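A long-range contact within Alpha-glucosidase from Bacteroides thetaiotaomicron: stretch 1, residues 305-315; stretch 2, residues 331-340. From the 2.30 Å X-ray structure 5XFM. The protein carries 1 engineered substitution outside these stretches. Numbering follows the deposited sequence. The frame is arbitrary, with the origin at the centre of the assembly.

Stretch 1, residues 305-315: QDGSINYDDQV
Stretch 2, residues 331-340: IDNWWDTRIG

Contact between residues 305-315 and 331-340 of one chain, burying 521 Å² summed over both sides. Stretch 1 runs through a 3-10 segment (306-308), a two-residue link and a helix that starts at Tyr311 and continues beyond the stretch; stretch 2 makes a type II turn from Asp332 to Trp335 that leads into the helix 335-338. The register is set by CA-CA distances of 6.0 Å for Ile309-Trp335, 5.7 Å for Asn310-Ile339 and 7.2 Å for Gln314-Ile331.

Gln305 has positive phi (57/-157); its O receives Ser308 N at 2.9 Å and, very short, Ser308 OG at 2.4 Å (chi1 p), which ties down the 3-10 segment. Asp306 (-61/-28, chi1 m) points toward stretch 2. Its OD2 accepts a weak hydrogen bond from Trp334 NE1 (3.2 Å, 135°), lying at the indole edge near the ring plane; the m rotamer of Trp334 (chi2 114°), at phi/psi 78/-3, presents that edge. Water 1 joins the same carboxylate to an arginine, donating to Asp306 OD2 at 2.9 Å and accepting from Arg338 NH2 at 2.7 Å. Arg338 is extended (m, t, t, chi4 -173°), so its guanidinium edge also reaches the backbone, with NH1 3.5 Å from Asp306 O. Gly307 makes no contact with stretch 2.

Ile309 (-83/77, m, m) is the buried centre, with 123 Å² covered. Its CG2 packs 4.0 Å from Trp334 CB, 4.1 Å from Trp335 CB and 4.3 Å from Ile339 CD1, while its CG1 lies 3.2 Å from Asn333 O and its CD1 4.0 Å from Asp332 N. A branched aliphatic side chain thus fills the hollow along the turn without needing a polar partner. Within the turn, Asp332 OD1 accepts from Asn333 N at 2.8 Å.

Asn310 (-154/165, chi1 p) points away from stretch 2 and caps its own helix: OD1 accepts from Asp313 N at 3.1 Å, and ND2 donates to Asp313 OD2 at 2.8 Å. Its backbone still meets stretch 2, C lying 3.6 Å from Ile339 CD1 (m, t). Tyr311 (chi1 t) points sideways; its N is 3.8 Å from Ile339 CG1 and donates weakly at 3.4 Å to water 2, which donates to Arg338 O at 2.7 Å.

One helical turn on, Gln314 (m, m, chi3 -55°) points toward stretch 2. Its NE2 donates to Ser308 O at 2.8 Å, its aliphatic CG lies 4.0 Å from Ile339 CD1, and its OE1 approaches Ile331 CG1 at 3.4 Å.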

ATOM      1  N   GLN A 305      13.582 -15.439 -14.638  1.00 17.94           N
ATOM      2  CA  GLN A 305      14.302 -15.690 -13.384  1.00 23.78           C
ATOM      3  C   GLN A 305      15.812 -15.446 -13.456  1.00 23.05           C
ATOM      4  O   GLN A 305      16.286 -14.691 -14.309  1.00 26.34           O
ATOM      5  CB  GLN A 305      14.019 -17.114 -12.902  1.00 22.65           C
ATOM      6  CG  GLN A 305      12.541 -17.370 -12.608  1.00 19.94           C
ATOM      7  CD  GLN A 305      12.052 -16.664 -11.357  1.00 26.00           C
ATOM      8  OE1 GLN A 305      12.640 -16.805 -10.286  1.00 26.62           O
ATOM      9  NE2 GLN A 305      10.970 -15.894 -11.489  1.00 28.79           N
ATOM     10  N   ASP A 306      16.557 -16.086 -12.555  1.00 19.09           N
ATOM     11  CA  ASP A 306      17.983 -15.799 -12.368  1.00 21.59           C
ATOM     12  C   ASP A 306      18.808 -16.060 -13.629  1.00 23.16           C
ATOM     13  O   ASP A 306      19.854 -15.444 -13.840  1.00 25.23           O
ATOM     14  CB  ASP A 306      18.554 -16.633 -11.215  1.00 19.82           C
ATOM     15  CG  ASP A 306      18.181 -16.088  -9.836  1.00 19.90           C
ATOM     16  OD1 ASP A 306      17.618 -14.977  -9.739  1.00 20.49           O
ATOM     17  OD2 ASP A 306      18.469 -16.780  -8.837  1.00 23.67           O
ATOM     18  N   GLY A 307      18.340 -16.979 -14.463  1.00 23.96           N
ATOM     19  CA  GLY A 307      19.016 -17.292 -15.711  1.00 21.87           C
ATOM     20  C   GLY A 307      19.013 -16.140 -16.699  1.00 26.57           C
ATOM     21  O   GLY A 307      19.765 -16.144 -17.673  1.00 28.32           O
ATOM     22  N   SER A 308      18.167 -15.143 -16.447  1.00 22.50           N
ATOM     23  CA  SER A 308      18.061 -13.993 -17.340  1.00 22.52           C
ATOM     24  C   SER A 308      19.029 -12.861 -16.985  1.00 22.72           C
ATOM     25  O   SER A 308      19.186 -11.900 -17.744  1.00 17.47           O
ATOM     26  CB  SER A 308      16.631 -13.468 -17.334  1.00 20.16           C
ATOM     27  OG  SER A 308      16.262 -13.055 -16.030  1.00 22.33           O
ATOM     28  N   ILE A 309      19.689 -12.981 -15.840  1.00 21.13           N
ATOM     29  CA  ILE A 309      20.581 -11.922 -15.385  1.00 21.95           C
ATOM     30  C   ILE A 309      21.940 -12.052 -16.057  1.00 18.19           C
ATOM     31  O   ILE A 309      22.910 -12.540 -15.468  1.00 17.13           O
ATOM     32  CB  ILE A 309      20.733 -11.929 -13.856  1.00 23.85           C
ATOM     33  CG1 ILE A 309      19.347 -11.913 -13.217  1.00 23.95           C
ATOM     34  CG2 ILE A 309      21.536 -10.724 -13.392  1.00 19.13           C
ATOM     35  CD1 ILE A 309      18.553 -10.665 -13.543  1.00 17.42           C
ATOM     36  N   ASN A 310      21.977 -11.627 -17.315  1.00 19.22           N
ATOM     37  CA  ASN A 310      23.194 -11.591 -18.116  1.00 22.53           C
ATOM     38  C   ASN A 310      23.036 -10.515 -19.179  1.00 22.36           C
ATOM     39  O   ASN A 310      21.924 -10.063 -19.438  1.00 19.83           O
ATOM     40  CB  ASN A 310      23.484 -12.955 -18.760  1.00 18.92           C
ATOM     41  CG  ASN A 310      22.328 -13.453 -19.609  1.00 22.56           C
ATOM     42  OD1 ASN A 310      22.150 -13.022 -20.748  1.00 25.47           O
ATOM     43  ND2 ASN A 310      21.539 -14.367 -19.057  1.00 17.72           N
ATOM     44  N   TYR A 311      24.144 -10.118 -19.799  1.00 27.78           N
ATOM     45  CA  TYR A 311      24.149  -9.000 -20.741  1.00 25.30           C
ATOM     46  C   TYR A 311      23.138  -9.152 -21.884  1.00 20.80           C
ATOM     47  O   TYR A 311      22.359  -8.238 -22.150  1.00 29.93           O
ATOM     48  CB  TYR A 311      25.559  -8.810 -21.318  1.00 25.52           C
ATOM     49  CG  TYR A 311      25.751  -7.497 -22.048  1.00 27.44           C
ATOM     50  CD1 TYR A 311      25.392  -7.360 -23.383  1.00 30.22           C
ATOM     51  CD2 TYR A 311      26.271  -6.387 -21.394  1.00 30.07           C
ATOM     52  CE1 TYR A 311      25.559  -6.160 -24.050  1.00 27.62           C
ATOM     53  CE2 TYR A 311      26.442  -5.181 -22.054  1.00 30.47           C
ATOM     54  CZ  TYR A 311      26.082  -5.077 -23.383  1.00 29.39           C
ATOM     55  OH  TYR A 311      26.245  -3.884 -24.046  1.00 37.65           O
ATOM     56  N   ASP A 312      23.134 -10.305 -22.541  1.00 20.26           N
ATOM     57  CA  ASP A 312      22.358 -10.481 -23.768  1.00 26.01           C
ATOM     58  C   ASP A 312      20.848 -10.515 -23.535  1.00 22.97           C
ATOM     59  O   ASP A 312      20.081  -9.951 -24.316  1.00 26.24           O
ATOM     60  CB  ASP A 312      22.790 -11.771 -24.482  1.00 22.97           C
ATOM     61  CG  ASP A 312      24.196 -11.682 -25.057  1.00 24.82           C
ATOM     62  OD1 ASP A 312      24.723 -10.555 -25.202  1.00 28.91           O
ATOM     63  OD2 ASP A 312      24.775 -12.743 -25.367  1.00 32.91           O
ATOM     64  N   ASP A 313      20.424 -11.167 -22.459  1.00 23.59           N
ATOM     65  CA  ASP A 313      19.007 -11.198 -22.111  1.00 25.10           C
ATOM     66  C   ASP A 313      18.515  -9.816 -21.717  1.00 19.30           C
ATOM     67  O   ASP A 313      17.384  -9.433 -22.023  1.00 28.12           O
ATOM     68  CB  ASP A 313      18.755 -12.188 -20.976  1.00 23.77           C
ATOM     69  CG  ASP A 313      18.857 -13.634 -21.432  1.00 21.26           C
ATOM     70  OD1 ASP A 313      18.555 -13.912 -22.610  1.00 23.48           O
ATOM     71  OD2 ASP A 313      19.251 -14.489 -20.612  1.00 23.05           O
ATOM     72  N   GLN A 314      19.376  -9.053 -21.054  1.00 23.24           N
ATOM     73  CA  GLN A 314      19.020  -7.687 -20.688  1.00 20.69           C
ATOM     74  C   GLN A 314      18.944  -6.829 -21.941  1.00 18.98           C
ATOM     75  O   GLN A 314      18.120  -5.930 -22.020  1.00 22.36           O
ATOM     76  CB  GLN A 314      20.025  -7.112 -19.693  1.00 22.69           C
ATOM     77  CG  GLN A 314      19.997  -7.786 -18.314  1.00 24.95           C
ATOM     78  CD  GLN A 314      18.593  -8.007 -17.782  1.00 20.96           C
ATOM     79  OE1 GLN A 314      17.805  -7.069 -17.686  1.00 26.57           O
ATOM     80  NE2 GLN A 314      18.285  -9.244 -17.401  1.00 19.24           N
ATOM     81  N   VAL A 315      19.784  -7.123 -22.929  1.00 18.35           N
ATOM     82  CA  VAL A 315      19.675  -6.467 -24.229  1.00 19.65           C
ATOM     83  C   VAL A 315      18.310  -6.782 -24.832  1.00 20.77           C
ATOM     84  O   VAL A 315      17.625  -5.907 -25.362  1.00 24.85           O
ATOM     85  CB  VAL A 315      20.787  -6.903 -25.207  1.00 27.42           C
ATOM     86  CG1 VAL A 315      20.453  -6.464 -26.637  1.00 23.04           C
ATOM     87  CG2 VAL A 315      22.131  -6.337 -24.779  1.00 25.92           C
ATOM     88  N   ILE A 331      16.591  -4.224 -14.119  1.00 22.12           N
ATOM     89  CA  ILE A 331      17.570  -5.302 -14.039  1.00 21.89           C
ATOM     90  C   ILE A 331      17.646  -5.789 -12.593  1.00 20.20           C
ATOM     91  O   ILE A 331      17.958  -5.012 -11.691  1.00 20.20           O
ATOM     92  CB  ILE A 331      18.959  -4.850 -14.539  1.00 20.79           C
ATOM     93  CG1 ILE A 331      18.861  -4.350 -15.987  1.00 25.89           C
ATOM     94  CG2 ILE A 331      19.969  -5.985 -14.419  1.00 20.43           C
ATOM     95  CD1 ILE A 331      20.201  -3.942 -16.601  1.00 23.36           C
ATOM     96  N   ASP A 332      17.364  -7.074 -12.376  1.00 26.09           N
ATOM     97  CA  ASP A 332      17.102  -7.579 -11.027  1.00 18.74           C
ATOM     98  C   ASP A 332      18.369  -8.124 -10.359  1.00 19.29           C
ATOM     99  O   ASP A 332      19.479  -7.815 -10.792  1.00 24.91           O
ATOM    100  CB  ASP A 332      16.011  -8.650 -11.077  1.00 19.57           C
ATOM    101  CG  ASP A 332      15.061  -8.584  -9.879  1.00 23.02           C
ATOM    102  OD1 ASP A 332      15.422  -9.013  -8.760  1.00 20.94           O
ATOM    103  OD2 ASP A 332      13.931  -8.096 -10.074  1.00 23.60           O
ATOM    104  N   ASN A 333      18.200  -8.925  -9.304  1.00 18.38           N
ATOM    105  CA  ASN A 333      19.323  -9.419  -8.498  1.00 20.64           C
ATOM    106  C   ASN A 333      20.410 -10.171  -9.284  1.00 21.53           C
ATOM    107  O   ASN A 333      20.151 -10.663 -10.376  1.00 18.06           O
ATOM    108  CB  ASN A 333      18.802 -10.337  -7.389  1.00 26.28           C
ATOM    109  CG  ASN A 333      17.989 -11.510  -7.926  1.00 23.53           C
ATOM    110  OD1 ASN A 333      18.047 -11.845  -9.109  1.00 28.08           O
ATOM    111  ND2 ASN A 333      17.241 -12.148  -7.043  1.00 23.24           N
ATOM    112  N   TRP A 334      21.608 -10.231  -8.691  1.00 20.07           N
ATOM    113  CA  TRP A 334      22.837 -10.854  -9.216  1.00 21.48           C
ATOM    114  C   TRP A 334      23.595 -10.051 -10.280  1.00 22.21           C
ATOM    115  O   TRP A 334      24.658 -10.492 -10.724  1.00 28.29           O
ATOM    116  CB  TRP A 334      22.573 -12.254  -9.798  1.00 23.06           C
ATOM    117  CG  TRP A 334      22.049 -13.254  -8.826  1.00 19.20           C
ATOM    118  CD1 TRP A 334      20.812 -13.834  -8.835  1.00 18.52           C
ATOM    119  CD2 TRP A 334      22.733 -13.786  -7.688  1.00 15.62           C
ATOM    120  NE1 TRP A 334      20.690 -14.704  -7.782  1.00 16.30           N
ATOM    121  CE2 TRP A 334      21.853 -14.691  -7.059  1.00 15.54           C
ATOM    122  CE3 TRP A 334      24.003 -13.588  -7.140  1.00 16.08           C
ATOM    123  CZ2 TRP A 334      22.203 -15.398  -5.909  1.00 15.19           C
ATOM    124  CZ3 TRP A 334      24.349 -14.290  -5.996  1.00 18.69           C
ATOM    125  CH2 TRP A 334      23.450 -15.183  -5.392  1.00 18.90           C
ATOM    126  N   TRP A 335      23.082  -8.897 -10.693  1.00 21.00           N
ATOM    127  CA  TRP A 335      23.688  -8.198 -11.834  1.00 26.66           C
ATOM    128  C   TRP A 335      25.123  -7.728 -11.581  1.00 29.18           C
ATOM    129  O   TRP A 335      25.943  -7.688 -12.503  1.00 22.84           O
ATOM    130  CB  TRP A 335      22.830  -7.001 -12.269  1.00 19.27           C
ATOM    131  CG  TRP A 335      22.767  -5.854 -11.299  1.00 25.31           C
ATOM    132  CD1 TRP A 335      21.762  -5.587 -10.412  1.00 23.22           C
ATOM    133  CD2 TRP A 335      23.727  -4.794 -11.145  1.00 20.95           C
ATOM    134  NE1 TRP A 335      22.046  -4.444  -9.706  1.00 19.82           N
ATOM    135  CE2 TRP A 335      23.244  -3.939 -10.136  1.00 18.79           C
ATOM    136  CE3 TRP A 335      24.950  -4.496 -11.752  1.00 20.80           C
ATOM    137  CZ2 TRP A 335      23.941  -2.806  -9.722  1.00 21.75           C
ATOM    138  CZ3 TRP A 335      25.643  -3.374 -11.337  1.00 22.91           C
ATOM    139  CH2 TRP A 335      25.137  -2.542 -10.331  1.00 22.56           C
ATOM    140  N   ASP A 336      25.438  -7.387 -10.338  1.00 25.54           N
ATOM    141  CA  ASP A 336      26.764  -6.854 -10.043  1.00 27.99           C
ATOM    142  C   ASP A 336      27.840  -7.912 -10.186  1.00 24.31           C
ATOM    143  O   ASP A 336      29.005  -7.598 -10.410  1.00 30.32           O
ATOM    144  CB  ASP A 336      26.815  -6.278  -8.632  1.00 24.43           C
ATOM    145  CG  ASP A 336      26.675  -7.350  -7.577  1.00 25.15           C
ATOM    146  OD1 ASP A 336      25.708  -8.130  -7.667  1.00 25.16           O
ATOM    147  OD2 ASP A 336      27.545  -7.440  -6.685  1.00 25.32           O
ATOM    148  N   THR A 337      27.439  -9.168 -10.046  1.00 27.85           N
ATOM    149  CA  THR A 337      28.381 -10.275 -10.072  1.00 25.53           C
ATOM    150  C   THR A 337      28.359 -11.060 -11.393  1.00 28.53           C
ATOM    151  O   THR A 337      29.346 -11.704 -11.754  1.00 32.86           O
ATOM    152  CB  THR A 337      28.115 -11.216  -8.875  1.00 26.71           C
ATOM    153  OG1 THR A 337      29.312 -11.925  -8.538  1.00 38.16           O
ATOM    154  CG2 THR A 337      27.000 -12.194  -9.179  1.00 24.80           C
ATOM    155  N   ARG A 338      27.235 -11.022 -12.104  1.00 30.45           N
ATOM    156  CA  ARG A 338      27.080 -11.787 -13.344  1.00 27.49           C
ATOM    157  C   ARG A 338      27.147 -10.912 -14.599  1.00 28.60           C
ATOM    158  O   ARG A 338      27.247 -11.425 -15.713  1.00 25.81           O
ATOM    159  CB  ARG A 338      25.765 -12.568 -13.315  1.00 21.74           C
ATOM    160  CG  ARG A 338      25.743 -13.625 -12.232  1.00 29.60           C
ATOM    161  CD  ARG A 338      24.424 -14.369 -12.157  1.00 23.87           C
ATOM    162  NE  ARG A 338      24.376 -15.191 -10.950  1.00 28.98           N
ATOM    163  CZ  ARG A 338      23.410 -16.059 -10.667  1.00 27.85           C
ATOM    164  NH1 ARG A 338      22.394 -16.223 -11.507  1.00 28.56           N
ATOM    165  NH2 ARG A 338      23.457 -16.754  -9.539  1.00 22.22           N
ATOM    166  N   ILE A 339      27.080  -9.595 -14.413  1.00 27.24           N
ATOM    167  CA  ILE A 339      27.260  -8.639 -15.505  1.00 26.14           C
ATOM    168  C   ILE A 339      28.359  -7.627 -15.174  1.00 32.67           C
ATOM    169  O   ILE A 339      29.236  -7.349 -15.999  1.00 32.06           O
ATOM    170  CB  ILE A 339      25.950  -7.887 -15.828  1.00 28.81           C
ATOM    171  CG1 ILE A 339      24.879  -8.870 -16.315  1.00 26.91           C
ATOM    172  CG2 ILE A 339      26.191  -6.819 -16.884  1.00 26.42           C
ATOM    173  CD1 ILE A 339      23.468  -8.305 -16.333  1.00 23.08           C
ATOM    174  N   GLY A 340      28.296  -7.072 -13.969  1.00 29.68           N
ATOM    175  CA  GLY A 340      29.328  -6.181 -13.476  1.00 23.75           C
ATOM    176  C   GLY A 340      29.033  -4.713 -13.680  1.00 25.22           C
ATOM    177  O   GLY A 340      28.293  -4.337 -14.588  1.00 29.41           O
TER
HETATM  178  O   HOH W   1      21.149 -17.990  -8.918  1.00 30.03           O
HETATM  179  O   HOH W   2      27.104 -10.947 -18.316  1.00 30.38           O